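Local atomic coordinates of ATP-dependent DNA helicase PIF1 (Candida albicans, PDB entry 7OTJ), a protein that probably couples ATP hydrolysis to 5'-to-3' unwinding of DNA, including G-quadruplexes, and so maintains nuclear and mitochondrial genome stability. Residues L236-N247 with L446-S455; M467-A476 with F494-H502. All coordinates share one frame; numbering follows the deposited sequence.

Interaction 1 (L236-N247 with L446-S455); sequences LYATRYEVDMAN and LAWSLSIHKS. With K (potassium ion), chain I; nucleotides of chain C.
The Tyr237 ring turns its edge to Ser449, whose OG sits near the ring plane 3.1 Å from Tyr237 CD1; one ring face lies against the backbone of Glu242, and the hydroxyl bonds to Glu235. The Asn247 amide and Trp448 ring, planes 29° apart, run past each other in opposite directions. Toward the DNA of chain C, the Arg240 guanidinium has the DT3 methyl over one face and DT2 OP2 at its edge, 3.1 Å from Arg240 NH2. His453 lays a face over the DT2 sugar. Strands 234-237 and 449-451 pair in parallel: Tyr237 N gives to Leu450 O (3.2 Å), and Ile452 N to Tyr237 O (2.8 Å). Helix 240-247 runs nearly antiparallel to strand 449-451, at 173°, and lays Val243 CG2 on Leu450 C. Leu236 CD2 packs on Ser455 CB (3.7 Å). Ser451 OG, between its own N and carbonyl carbon (chi1 69°), caps the next helix at Lys454 N and bonds DT3 OP1 at 2.8 Å. Thr239 and Glu242 form a capping box: Glu242 OE1 accepts from both N and OG1 of Thr239, and Glu242 N gives a weak bond back to Thr239 OG1. Both carboxylate oxygens bind potassium, with Asp466 O as a further ligand. Arg240 N donates to DT2 OP1; two positive helix starts thus face the DNA and would probably favour phosphate, while the shared carboxylate couples one cap to the metal.

Interaction 2 (M467-A476 with F494-H502); sequences MKKIFENGQA and FNRSKVASH. With PO4 (phosphate ion), chain R; nucleotides of chain C.
Two loops at the C-terminal ends of neighbouring parallel strands, 463-466 and 489-492, meet here, beginning with a Met-aromatic contact between Met467 and Phe494. The side chains lie side by side and point the same way; Met467 SD is 4.5 Å from the centroid of the Phe494 ring and oblique to it, at 65° from the normal. A bend at chi3 (52°) carries Met467 CE to Lys498 CB, at 3.8 Å. Lys498 slides past Met467 in the opposite direction, and its NZ donates to Lys468 O at 3.1 Å from above the carbonyl plane; a second bond, to Ile470 O, is weak. Ile470 CG2 packs on Lys498 CB at 3.7 Å. Farther along, Gly474 N bonds Ala500 O (2.9 Å) almost in line with the carbonyl. Asn473 OD1 meets Ala500 CB (3.3 Å) while its ND2 lies against His502 CB, amide and imidazole nearly perpendicular (87°); Ala476 CB rests on Val499 CG2 at 3.8 Å. Phe471 faces the other way: DT1 C1' of chain C lies over the centre of one ring face, Gln475 OE1 is off-centre over the opposite face, and the DT2 sugar meets the edge. A bond from Phe471 N ties the Gln475 amide to the backbone, holding OE1 over the ring. The loops border a beta-alpha-beta crossover, strand 463-466 through helix 475-481 to strand 489-492, typical of RecA-like helicase domains.

In the fold
From the N terminus, the chain passes the nucleotide-binding P-loop sheet and enters a second, four-stranded parallel sheet at strand 234-237. It then leaves for the mainly antiparallel sheet that includes the 2B region, and returns at 446-455, where interaction 1 closes this excursion of 198 residues. Interaction 2 opens later and closes a much shorter loop of 17 residues holding the rest of helix 475-481 and strand 489-492. The two therefore follow in series, neither nesting nor crossing, yet they touch: Ile452 packs on Ile470 and Gln475, and Glu242 on Lys469. The potassium site, with Ala238, Glu242, Asp466 and Lys469, joins them beside the bound DNA of chain C.

Interaction 1 (L236-N247 with L446-S455)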
loop_
_atom_site.group_PDB
_atom_site.type_symbol
_atom_site.label_atom_id
_atom_site.label_comp_id
_atom_site.label_asym_id
_atom_site.label_seq_id
_atom_site.Cartn_x
_atom_site.Cartn_y
_atom_site.Cartn_z
ATOM N N LEU A 236 -9.309 10.959 4.262
ATOM C CA LEU A 236 -7.987 10.608 4.765
ATOM C C LEU A 236 -7.820 11.134 6.182
ATOM O O LEU A 236 -8.127 12.297 6.454
ATOM C CB LEU A 236 -6.885 11.183 3.872
ATOM C CG LEU A 236 -6.851 10.721 2.417
ATOM C CD1 LEU A 236 -5.620 11.271 1.718
ATOM C CD2 LEU A 236 -6.885 9.205 2.350
ATOM N N TYR A 237 -7.296 10.290 7.069
ATOM C CA TYR A 237 -7.023 10.667 8.449
ATOM C C TYR A 237 -5.666 10.120 8.862
ATOM O O TYR A 237 -5.113 9.220 8.226
ATOM C CB TYR A 237 -8.091 10.148 9.409
ATOM C CG TYR A 237 -9.487 10.624 9.095
ATOM C CD1 TYR A 237 -10.297 9.914 8.226
ATOM C CD2 TYR A 237 -9.995 11.786 9.666
ATOM C CE1 TYR A 237 -11.569 10.343 7.931
ATOM C CE2 TYR A 237 -11.268 12.219 9.377
ATOM C CZ TYR A 237 -12.052 11.493 8.507
ATOM O OH TYR A 237 -13.325 11.921 8.207
ATOM N N ALA A 238 -5.130 10.677 9.946
ATOM C CA ALA A 238 -3.823 10.245 10.422
ATOM C C ALA A 238 -3.908 8.939 11.203
ATOM O O ALA A 238 -2.990 8.115 11.136
ATOM C CB ALA A 238 -3.190 11.334 11.286
ATOM N N THR A 239 -4.985 8.735 11.954
ATOM C CA THR A 239 -5.090 7.601 12.858
ATOM C C THR A 239 -6.207 6.661 12.425
ATOM O O THR A 239 -7.115 7.024 11.670
ATOM C CB THR A 239 -5.357 8.071 14.292
ATOM O OG1 THR A 239 -6.665 8.657 14.355
ATOM C CG2 THR A 239 -4.322 9.100 14.715
ATOM N N ARG A 240 -6.185 5.467 13.013
ATOM C CA ARG A 240 -7.174 4.462 12.654
ATOM C C ARG A 240 -8.493 4.712 13.362
ATOM O O ARG A 240 -9.557 4.491 12.776
ATOM C CB ARG A 240 -6.644 3.068 12.980
ATOM C CG ARG A 240 -5.783 2.506 11.865
ATOM C CD ARG A 240 -5.215 1.145 12.209
ATOM N NE ARG A 240 -4.296 1.211 13.338
ATOM C CZ ARG A 240 -3.667 0.163 13.849
ATOM N NH1 ARG A 240 -3.799 -1.044 13.324
ATOM N NH2 ARG A 240 -2.891 0.329 14.916
ATOM N N TYR A 241 -8.438 5.130 14.632
ATOM C CA TYR A 241 -9.626 5.593 15.341
ATOM C C TYR A 241 -10.505 6.479 14.465
ATOM O O TYR A 241 -11.699 6.214 14.296
ATOM C CB TYR A 241 -9.215 6.330 16.618
ATOM C CG TYR A 241 -10.376 6.683 17.527
ATOM C CD1 TYR A 241 -10.986 5.716 18.320
ATOM C CD2 TYR A 241 -10.854 7.985 17.603
ATOM C CE1 TYR A 241 -12.047 6.038 19.160
ATOM C CE2 TYR A 241 -11.912 8.315 18.437
ATOM C CZ TYR A 241 -12.504 7.340 19.213
ATOM O OH TYR A 241 -13.556 7.672 20.040
ATOM N N GLU A 242 -9.918 7.527 13.878
ATOM C CA GLU A 242 -10.665 8.389 12.963
ATOM C C GLU A 242 -11.210 7.594 11.786
ATOM O O GLU A 242 -12.385 7.726 11.421
ATOM C CB GLU A 242 -9.783 9.530 12.461
ATOM C CG GLU A 242 -9.286 10.480 13.523
ATOM C CD GLU A 242 -8.079 11.269 13.061
ATOM O OE1 GLU A 242 -7.047 10.642 12.731
ATOM O OE2 GLU A 242 -8.159 12.512 13.017
ATOM N N VAL A 243 -10.365 6.755 11.180
ATOM C CA VAL A 243 -10.785 5.993 10.008
ATOM C C VAL A 243 -11.958 5.093 10.365
ATOM O O VAL A 243 -12.964 5.046 9.649
ATOM C CB VAL A 243 -9.598 5.189 9.437
ATOM C CG1 VAL A 243 -10.078 4.214 8.379
ATOM C CG2 VAL A 243 -8.566 6.124 8.849
ATOM N N ASP A 244 -11.870 4.409 11.508
ATOM C CA ASP A 244 -12.960 3.541 11.937
ATOM C C ASP A 244 -14.192 4.350 12.316
ATOM O O ASP A 244 -15.322 3.933 12.039
ATOM C CB ASP A 244 -12.502 2.667 13.104
ATOM C CG ASP A 244 -11.535 1.592 12.670
ATOM O OD1 ASP A 244 -11.377 1.417 11.446
ATOM O OD2 ASP A 244 -10.935 0.927 13.541
ATOM N N MET A 245 -13.998 5.500 12.960
ATOM C CA MET A 245 -15.136 6.345 13.308
ATOM C C MET A 245 -15.775 6.949 12.062
ATOM O O MET A 245 -17.006 6.971 11.939
ATOM C CB MET A 245 -14.700 7.434 14.285
ATOM C CG MET A 245 -14.445 6.917 15.691
ATOM S SD MET A 245 -15.899 6.125 16.404
ATOM C CE MET A 245 -17.058 7.493 16.396
ATOM N N ALA A 246 -14.955 7.455 11.134
ATOM C CA ALA A 246 -15.489 7.993 9.885
ATOM C C ALA A 246 -16.271 6.939 9.109
ATOM O O ALA A 246 -17.333 7.234 8.548
ATOM C CB ALA A 246 -14.356 8.561 9.031
ATOM N N ASN A 247 -15.768 5.702 9.058
ATOM C CA ASN A 247 -16.546 4.635 8.440
ATOM C C ASN A 247 -17.838 4.390 9.207
ATOM O O ASN A 247 -18.890 4.153 8.603
ATOM C CB ASN A 247 -15.727 3.347 8.362
ATOM C CG ASN A 247 -14.554 3.450 7.406
ATOM O OD1 ASN A 247 -14.659 4.038 6.332
ATOM N ND2 ASN A 247 -13.425 2.875 7.798
ATOM N N LEU A 446 -15.355 -1.761 5.030
ATOM C CA LEU A 446 -16.011 -0.498 4.700
ATOM C C LEU A 446 -14.945 0.492 4.255
ATOM O O LEU A 446 -14.087 0.879 5.056
ATOM C CB LEU A 446 -16.786 0.065 5.894
ATOM C CG LEU A 446 -18.040 -0.659 6.385
ATOM C CD1 LEU A 446 -18.534 -0.039 7.685
ATOM C CD2 LEU A 446 -19.127 -0.619 5.330
ATOM N N ALA A 447 -14.959 0.881 2.974
ATOM C CA ALA A 447 -13.796 1.594 2.466
ATOM C C ALA A 447 -13.832 3.075 2.830
ATOM O O ALA A 447 -13.007 3.533 3.614
ATOM C CB ALA A 447 -13.704 1.415 0.948
ATOM N N TRP A 448 -14.834 3.812 2.346
ATOM C CA TRP A 448 -15.129 5.179 2.778
ATOM C C TRP A 448 -13.904 6.002 3.187
ATOM O O TRP A 448 -13.525 6.963 2.511
ATOM C CB TRP A 448 -16.147 5.151 3.914
ATOM C CG TRP A 448 -17.563 5.362 3.465
ATOM C CD1 TRP A 448 -17.997 6.234 2.513
ATOM C CD2 TRP A 448 -18.727 4.677 3.942
ATOM N NE1 TRP A 448 -19.362 6.144 2.373
ATOM C CE2 TRP A 448 -19.833 5.194 3.239
ATOM C CE3 TRP A 448 -18.941 3.681 4.900
ATOM C CZ2 TRP A 448 -21.133 4.746 3.460
ATOM C CZ3 TRP A 448 -20.234 3.239 5.119
ATOM C CH2 TRP A 448 -21.312 3.770 4.403
ATOM N N SER A 449 -13.271 5.614 4.292
ATOM C CA SER A 449 -12.145 6.325 4.886
ATOM C C SER A 449 -10.865 5.493 4.782
ATOM O O SER A 449 -10.889 4.281 4.563
ATOM C CB SER A 449 -12.452 6.663 6.351
ATOM O OG SER A 449 -11.372 7.339 6.965
ATOM N N LEU A 450 -9.725 6.139 4.997
ATOM C CA LEU A 450 -8.458 5.454 4.780
ATOM C C LEU A 450 -7.353 6.219 5.488
ATOM O O LEU A 450 -7.389 7.451 5.546
ATOM C CB LEU A 450 -8.151 5.334 3.280
ATOM C CG LEU A 450 -6.883 4.599 2.854
ATOM C CD1 LEU A 450 -7.006 3.107 3.136
ATOM C CD2 LEU A 450 -6.598 4.855 1.382
ATOM N N SER A 451 -6.391 5.487 6.046
ATOM C CA SER A 451 -5.276 6.139 6.712
ATOM C C SER A 451 -4.369 6.806 5.684
ATOM O O SER A 451 -4.221 6.332 4.552
ATOM C CB SER A 451 -4.479 5.139 7.553
ATOM O OG SER A 451 -3.780 4.201 6.749
ATOM N N ILE A 452 -3.774 7.933 6.080
ATOM C CA ILE A 452 -2.829 8.615 5.201
ATOM C C ILE A 452 -1.694 7.676 4.820
ATOM O O ILE A 452 -1.210 7.699 3.682
ATOM C CB ILE A 452 -2.311 9.905 5.862
ATOM C CG1 ILE A 452 -3.464 10.900 6.032
ATOM C CG2 ILE A 452 -1.189 10.521 5.036
ATOM C CD1 ILE A 452 -3.111 12.127 6.823
ATOM N N HIS A 453 -1.261 6.828 5.763
ATOM C CA HIS A 453 -0.194 5.873 5.477
ATOM C C HIS A 453 -0.559 4.982 4.298
ATOM O O HIS A 453 0.204 4.870 3.332
ATOM C CB HIS A 453 0.100 5.029 6.718
ATOM C CG HIS A 453 1.157 5.607 7.605
ATOM N ND1 HIS A 453 0.913 6.647 8.479
ATOM C CD2 HIS A 453 2.466 5.293 7.746
ATOM C CE1 HIS A 453 2.027 6.946 9.123
ATOM N NE2 HIS A 453 2.984 6.139 8.696
ATOM N N LYS A 454 -1.760 4.404 4.324
ATOM C CA LYS A 454 -2.177 3.501 3.263
ATOM C C LYS A 454 -2.581 4.242 1.997
ATOM O O LYS A 454 -2.671 3.620 0.935
ATOM C CB LYS A 454 -3.331 2.610 3.745
ATOM C CG LYS A 454 -2.919 1.545 4.773
ATOM C CD LYS A 454 -4.098 0.690 5.250
ATOM C CE LYS A 454 -4.886 0.098 4.081
ATOM N NZ LYS A 454 -6.137 -0.614 4.493
ATOM N N SER A 455 -2.814 5.552 2.073
ATOM C CA SER A 455 -3.062 6.305 0.850
ATOM C C SER A 455 -1.795 6.548 0.048
ATOM O O SER A 455 -1.889 6.790 -1.160
ATOM C CB SER A 455 -3.705 7.659 1.164
ATOM O OG SER A 455 -2.776 8.528 1.793
HETATM K K K I . -5.932 13.187 11.349
ATOM P P DT C 2 -2.459 4.466 14.867
ATOM O OP1 DT C 2 -3.703 5.263 14.780
ATOM O OP2 DT C 2 -2.404 3.252 15.714
ATOM O "O5'" DT C 2 -2.035 4.077 13.376
ATOM C "C5'" DT C 2 -2.156 5.035 12.326
ATOM C "C4'" DT C 2 -0.968 4.971 11.384
ATOM O "O4'" DT C 2 0.186 5.526 12.044
ATOM C "C3'" DT C 2 -0.589 3.567 10.940
ATOM O "O3'" DT C 2 -1.157 3.319 9.670
ATOM C "C2'" DT C 2 0.943 3.584 10.871
ATOM C "C1'" DT C 2 1.345 4.754 11.771
ATOM N N1 DT C 2 1.955 4.345 13.077
ATOM C C2 DT C 2 3.121 4.952 13.492
ATOM O O2 DT C 2 3.706 5.796 12.833
ATOM N N3 DT C 2 3.592 4.522 14.705
ATOM C C4 DT C 2 3.018 3.577 15.534
ATOM O O4 DT C 2 3.519 3.259 16.609
ATOM C C5 DT C 2 1.791 2.991 15.047
ATOM C C7 DT C 2 1.076 1.954 15.863
ATOM C C6 DT C 2 1.322 3.401 13.858
ATOM P P DT C 3 -1.830 1.900 9.345
ATOM O OP1 DT C 3 -2.817 2.112 8.258
ATOM O OP2 DT C 3 -2.262 1.308 10.633
ATOM O "O5'" DT C 3 -0.608 1.022 8.786
ATOM C "C5'" DT C 3 0.089 1.449 7.623
ATOM C "C4'" DT C 3 1.426 0.731 7.461
ATOM O "O4'" DT C 3 2.304 1.076 8.551
ATOM C "C3'" DT C 3 1.362 -0.783 7.465
ATOM O "O3'" DT C 3 1.127 -1.253 6.150
ATOM C "C2'" DT C 3 2.756 -1.183 7.954
ATOM C "C1'" DT C 3 3.151 -0.019 8.861
ATOM N N1 DT C 3 3.016 -0.308 10.312
ATOM C C2 DT C 3 4.100 -0.782 11.008
ATOM O O2 DT C 3 5.177 -1.003 10.489
ATOM N N3 DT C 3 3.873 -0.996 12.345
ATOM C C4 DT C 3 2.688 -0.775 13.038
ATOM O O4 DT C 3 2.572 -0.997 14.241
ATOM C C5 DT C 3 1.594 -0.270 12.243
ATOM C C7 DT C 3 0.260 0.006 12.878
ATOM C C6 DT C 3 1.811 -0.059 10.938
ATOM O OP3 DT C 1 -3.806 8.661 20.548
ATOM P P DT C 1 -4.091 9.306 19.248
ATOM O OP1 DT C 1 -4.031 10.775 19.411
ATOM O OP2 DT C 1 -5.324 8.698 18.705
ATOM O "O5'" DT C 1 -2.894 8.881 18.288
ATOM C "C5'" DT C 1 -2.480 7.528 18.236
ATOM C "C4'" DT C 1 -1.942 7.199 16.859
ATOM O "O4'" DT C 1 -0.939 8.177 16.492
ATOM C "C3'" DT C 1 -1.243 5.856 16.741
ATOM O "O3'" DT C 1 -1.276 5.423 15.380
ATOM C "C2'" DT C 1 0.172 6.214 17.180
ATOM C "C1'" DT C 1 0.344 7.580 16.516
ATOM N N1 DT C 1 1.263 8.503 17.237
ATOM C C2 DT C 1 2.624 8.279 17.202
ATOM O O2 DT C 1 3.138 7.340 16.615
ATOM N N3 DT C 1 3.370 9.201 17.890
ATOM C C4 DT C 1 2.901 10.302 18.590
ATOM O O4 DT C 1 3.651 11.074 19.179
ATOM C C5 DT C 1 1.467 10.476 18.580
ATOM C C7 DT C 1 0.841 11.631 19.302
ATOM C C6 DT C 1 0.729 9.583 17.910
#

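Interaction 2 (M467-A476 with F494-H502)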
loop_
_atom_site.group_PDB
_atom_site.type_symbol
_atom_site.label_atom_id
_atom_site.label_comp_id
_atom_site.label_asym_id
_atom_site.label_seq_id
_atom_site.Cartn_x
_atom_site.Cartn_y
_atom_site.Cartn_z
ATOM N N MET A 467 -6.521 17.055 8.792
ATOM C CA MET A 467 -5.166 17.106 9.317
ATOM C C MET A 467 -5.115 17.122 10.840
ATOM O O MET A 467 -4.052 17.407 11.405
ATOM C CB MET A 467 -4.444 18.324 8.747
ATOM C CG MET A 467 -4.373 18.281 7.235
ATOM S SD MET A 467 -3.567 19.706 6.517
ATOM C CE MET A 467 -2.038 19.741 7.438
ATOM N N LYS A 468 -6.215 16.753 11.505
ATOM C CA LYS A 468 -6.364 16.998 12.938
ATOM C C LYS A 468 -5.283 16.288 13.746
ATOM O O LYS A 468 -4.640 16.895 14.611
ATOM C CB LYS A 468 -7.755 16.556 13.398
ATOM C CG LYS A 468 -8.179 17.051 14.787
ATOM C CD LYS A 468 -8.917 18.388 14.692
ATOM C CE LYS A 468 -9.544 18.821 16.015
ATOM N NZ LYS A 468 -10.461 19.994 15.828
ATOM N N LYS A 469 -5.064 14.999 13.481
ATOM C CA LYS A 469 -4.171 14.185 14.295
ATOM C C LYS A 469 -2.830 13.907 13.618
ATOM O O LYS A 469 -2.147 12.952 13.998
ATOM C CB LYS A 469 -4.847 12.862 14.668
ATOM C CG LYS A 469 -6.108 12.992 15.507
ATOM C CD LYS A 469 -5.835 13.753 16.802
ATOM C CE LYS A 469 -7.120 14.031 17.581
ATOM N NZ LYS A 469 -6.875 14.848 18.808
ATOM N N ILE A 470 -2.432 14.720 12.633
ATOM C CA ILE A 470 -1.157 14.492 11.955
ATOM C C ILE A 470 -0.031 14.545 12.977
ATOM O O ILE A 470 0.089 15.505 13.748
ATOM C CB ILE A 470 -0.937 15.511 10.822
ATOM C CG1 ILE A 470 -1.373 14.947 9.468
ATOM C CG2 ILE A 470 0.534 15.856 10.688
ATOM C CD1 ILE A 470 -2.787 14.467 9.414
ATOM N N PHE A 471 0.798 13.501 12.996
ATOM C CA PHE A 471 1.827 13.362 14.013
ATOM C C PHE A 471 3.211 13.097 13.442
ATOM O O PHE A 471 4.176 13.054 14.213
ATOM C CB PHE A 471 1.461 12.221 14.980
ATOM C CG PHE A 471 1.231 10.902 14.292
ATOM C CD1 PHE A 471 2.285 10.025 14.062
ATOM C CD2 PHE A 471 -0.038 10.542 13.858
ATOM C CE1 PHE A 471 2.075 8.817 13.418
ATOM C CE2 PHE A 471 -0.250 9.330 13.212
ATOM C CZ PHE A 471 0.806 8.471 12.994
ATOM N N GLU A 472 3.349 12.957 12.123
ATOM C CA GLU A 472 4.562 12.415 11.531
ATOM C C GLU A 472 5.033 13.277 10.368
ATOM O O GLU A 472 4.229 13.869 9.643
ATOM C CB GLU A 472 4.319 10.975 11.046
ATOM C CG GLU A 472 5.539 10.253 10.490
ATOM C CD GLU A 472 6.574 9.939 11.551
ATOM O OE1 GLU A 472 7.437 10.801 11.818
ATOM O OE2 GLU A 472 6.518 8.830 12.122
ATOM N N ASN A 473 6.357 13.311 10.189
ATOM C CA ASN A 473 6.955 14.005 9.058
ATOM C C ASN A 473 6.411 13.455 7.751
ATOM O O ASN A 473 6.186 12.248 7.611
ATOM C CB ASN A 473 8.476 13.850 9.069
ATOM C CG ASN A 473 9.113 14.418 10.312
ATOM O OD1 ASN A 473 8.708 15.473 10.808
ATOM N ND2 ASN A 473 10.117 13.717 10.831
ATOM N N GLY A 474 6.245 14.346 6.776
ATOM C CA GLY A 474 5.729 13.990 5.472
ATOM C C GLY A 474 4.286 13.539 5.425
ATOM O O GLY A 474 3.770 13.308 4.324
ATOM N N GLN A 475 3.613 13.393 6.571
ATOM C CA GLN A 475 2.224 12.934 6.567
ATOM C C GLN A 475 1.287 13.968 5.938
ATOM O O GLN A 475 0.359 13.610 5.201
ATOM C CB GLN A 475 1.787 12.591 7.991
ATOM C CG GLN A 475 0.569 11.684 8.082
ATOM C CD GLN A 475 0.325 11.190 9.498
ATOM O OE1 GLN A 475 0.735 11.830 10.470
ATOM N NE2 GLN A 475 -0.333 10.044 9.621
ATOM N N ALA A 476 1.490 15.255 6.235
ATOM C CA ALA A 476 0.692 16.280 5.570
ATOM C C ALA A 476 0.957 16.273 4.067
ATOM O O ALA A 476 0.020 16.285 3.260
ATOM C CB ALA A 476 0.966 17.659 6.181
ATOM N N PHE A 494 -6.172 22.506 8.744
ATOM C CA PHE A 494 -4.824 22.725 8.241
ATOM C C PHE A 494 -4.045 23.604 9.207
ATOM O O PHE A 494 -4.589 24.539 9.798
ATOM C CB PHE A 494 -4.845 23.381 6.859
ATOM C CG PHE A 494 -3.468 23.659 6.304
ATOM C CD1 PHE A 494 -2.791 24.829 6.621
ATOM C CD2 PHE A 494 -2.843 22.742 5.474
ATOM C CE1 PHE A 494 -1.522 25.072 6.127
ATOM C CE2 PHE A 494 -1.577 22.980 4.976
ATOM C CZ PHE A 494 -0.915 24.147 5.301
ATOM N N ASN A 495 -2.766 23.284 9.380
ATOM C CA ASN A 495 -1.890 24.103 10.205
ATOM C C ASN A 495 -0.444 23.777 9.853
ATOM O O ASN A 495 -0.102 22.609 9.655
ATOM C CB ASN A 495 -2.171 23.859 11.692
ATOM C CG ASN A 495 -1.625 24.945 12.575
ATOM O OD1 ASN A 495 -0.564 25.509 12.304
ATOM N ND2 ASN A 495 -2.343 25.247 13.649
ATOM N N ARG A 496 0.398 24.814 9.771
ATOM C CA ARG A 496 1.812 24.614 9.451
ATOM C C ARG A 496 2.512 23.722 10.466
ATOM O O ARG A 496 3.441 22.986 10.109
ATOM C CB ARG A 496 2.529 25.960 9.357
ATOM C CG ARG A 496 2.287 26.674 8.042
ATOM C CD ARG A 496 2.914 28.056 8.019
ATOM N NE ARG A 496 2.093 29.040 8.713
ATOM C CZ ARG A 496 2.263 30.351 8.620
ATOM N NH1 ARG A 496 3.226 30.871 7.876
ATOM N NH2 ARG A 496 1.442 31.163 9.284
ATOM N N SER A 497 2.100 23.789 11.735
ATOM C CA SER A 497 2.664 22.909 12.752
ATOM C C SER A 497 2.529 21.436 12.384
ATOM O O SER A 497 3.293 20.610 12.894
ATOM C CB SER A 497 1.994 23.181 14.101
ATOM O OG SER A 497 0.584 23.096 13.983
ATOM N N LYS A 498 1.571 21.089 11.524
ATOM C CA LYS A 498 1.394 19.719 11.058
ATOM C C LYS A 498 2.312 19.345 9.898
ATOM O O LYS A 498 2.334 18.172 9.516
ATOM C CB LYS A 498 -0.062 19.484 10.631
ATOM C CG LYS A 498 -1.096 19.736 11.709
ATOM C CD LYS A 498 -0.971 18.733 12.840
ATOM C CE LYS A 498 -1.941 19.058 13.969
ATOM N NZ LYS A 498 -1.823 18.083 15.086
ATOM N N VAL A 499 3.032 20.298 9.307
ATOM C CA VAL A 499 3.862 20.060 8.124
ATOM C C VAL A 499 5.323 20.087 8.550
ATOM O O VAL A 499 5.856 21.146 8.904
ATOM C CB VAL A 499 3.609 21.090 7.016
ATOM C CG1 VAL A 499 4.352 20.681 5.743
ATOM C CG2 VAL A 499 2.124 21.258 6.757
ATOM N N ALA A 500 5.979 18.931 8.500
ATOM C CA ALA A 500 7.364 18.835 8.939
ATOM C C ALA A 500 8.085 17.763 8.129
ATOM O O ALA A 500 7.462 16.833 7.610
ATOM C CB ALA A 500 7.444 18.532 10.439
ATOM N N SER A 501 9.406 17.920 8.006
ATOM C CA SER A 501 10.268 16.948 7.346
ATOM C C SER A 501 11.440 16.599 8.248
ATOM O O SER A 501 11.877 17.411 9.066
ATOM C CB SER A 501 10.802 17.471 6.012
ATOM O OG SER A 501 9.816 17.377 5.000
ATOM N N HIS A 502 11.970 15.392 8.069
ATOM C CA HIS A 502 13.068 14.928 8.902
ATOM C C HIS A 502 14.379 15.570 8.467
ATOM O O HIS A 502 14.627 15.767 7.274
ATOM C CB HIS A 502 13.185 13.405 8.854
ATOM C CG HIS A 502 13.961 12.825 9.999
ATOM N ND1 HIS A 502 15.301 13.084 10.198
ATOM C CD2 HIS A 502 13.584 12.006 11.010
ATOM C CE1 HIS A 502 15.716 12.451 11.280
ATOM N NE2 HIS A 502 14.694 11.788 11.792
HETATM P P PO4 R . -1.845 28.540 9.551
HETATM O O1 PO4 R . -1.407 27.262 10.217
HETATM O O2 PO4 R . -0.632 29.408 9.318
HETATM O O3 PO4 R . -2.506 28.226 8.230
HETATM O O4 PO4 R . -2.826 29.256 10.449
ATOM O OP3 DT C 1 -3.806 8.661 20.548
ATOM P P DT C 1 -4.091 9.306 19.248
ATOM O OP1 DT C 1 -4.031 10.775 19.411
ATOM O OP2 DT C 1 -5.324 8.698 18.705
ATOM O "O5'" DT C 1 -2.894 8.881 18.288
ATOM C "C5'" DT C 1 -2.480 7.528 18.236
ATOM C "C4'" DT C 1 -1.942 7.199 16.859
ATOM O "O4'" DT C 1 -0.939 8.177 16.492
ATOM C "C3'" DT C 1 -1.243 5.856 16.741
ATOM O "O3'" DT C 1 -1.276 5.423 15.380
ATOM C "C2'" DT C 1 0.172 6.214 17.180
ATOM C "C1'" DT C 1 0.344 7.580 16.516
ATOM N N1 DT C 1 1.263 8.503 17.237
ATOM C C2 DT C 1 2.624 8.279 17.202
ATOM O O2 DT C 1 3.138 7.340 16.615
ATOM N N3 DT C 1 3.370 9.201 17.890
ATOM C C4 DT C 1 2.901 10.302 18.590
ATOM O O4 DT C 1 3.651 11.074 19.179
ATOM C C5 DT C 1 1.467 10.476 18.580
ATOM C C7 DT C 1 0.841 11.631 19.302
ATOM C C6 DT C 1 0.729 9.583 17.910
ATOM P P DT C 2 -2.459 4.466 14.867
ATOM O OP1 DT C 2 -3.703 5.263 14.780
ATOM O OP2 DT C 2 -2.404 3.252 15.714
ATOM O "O5'" DT C 2 -2.035 4.077 13.376
ATOM C "C5'" DT C 2 -2.156 5.035 12.326
ATOM C "C4'" DT C 2 -0.968 4.971 11.384
ATOM O "O4'" DT C 2 0.186 5.526 12.044
ATOM C "C3'" DT C 2 -0.589 3.567 10.940
ATOM O "O3'" DT C 2 -1.157 3.319 9.670
ATOM C "C2'" DT C 2 0.943 3.584 10.871
ATOM C "C1'" DT C 2 1.345 4.754 11.771
ATOM N N1 DT C 2 1.955 4.345 13.077
ATOM C C2 DT C 2 3.121 4.952 13.492
ATOM O O2 DT C 2 3.706 5.796 12.833
ATOM N N3 DT C 2 3.592 4.522 14.705
ATOM C C4 DT C 2 3.018 3.577 15.534
ATOM O O4 DT C 2 3.519 3.259 16.609
ATOM C C5 DT C 2 1.791 2.991 15.047
ATOM C C7 DT C 2 1.076 1.954 15.863
ATOM C C6 DT C 2 1.322 3.401 13.858
#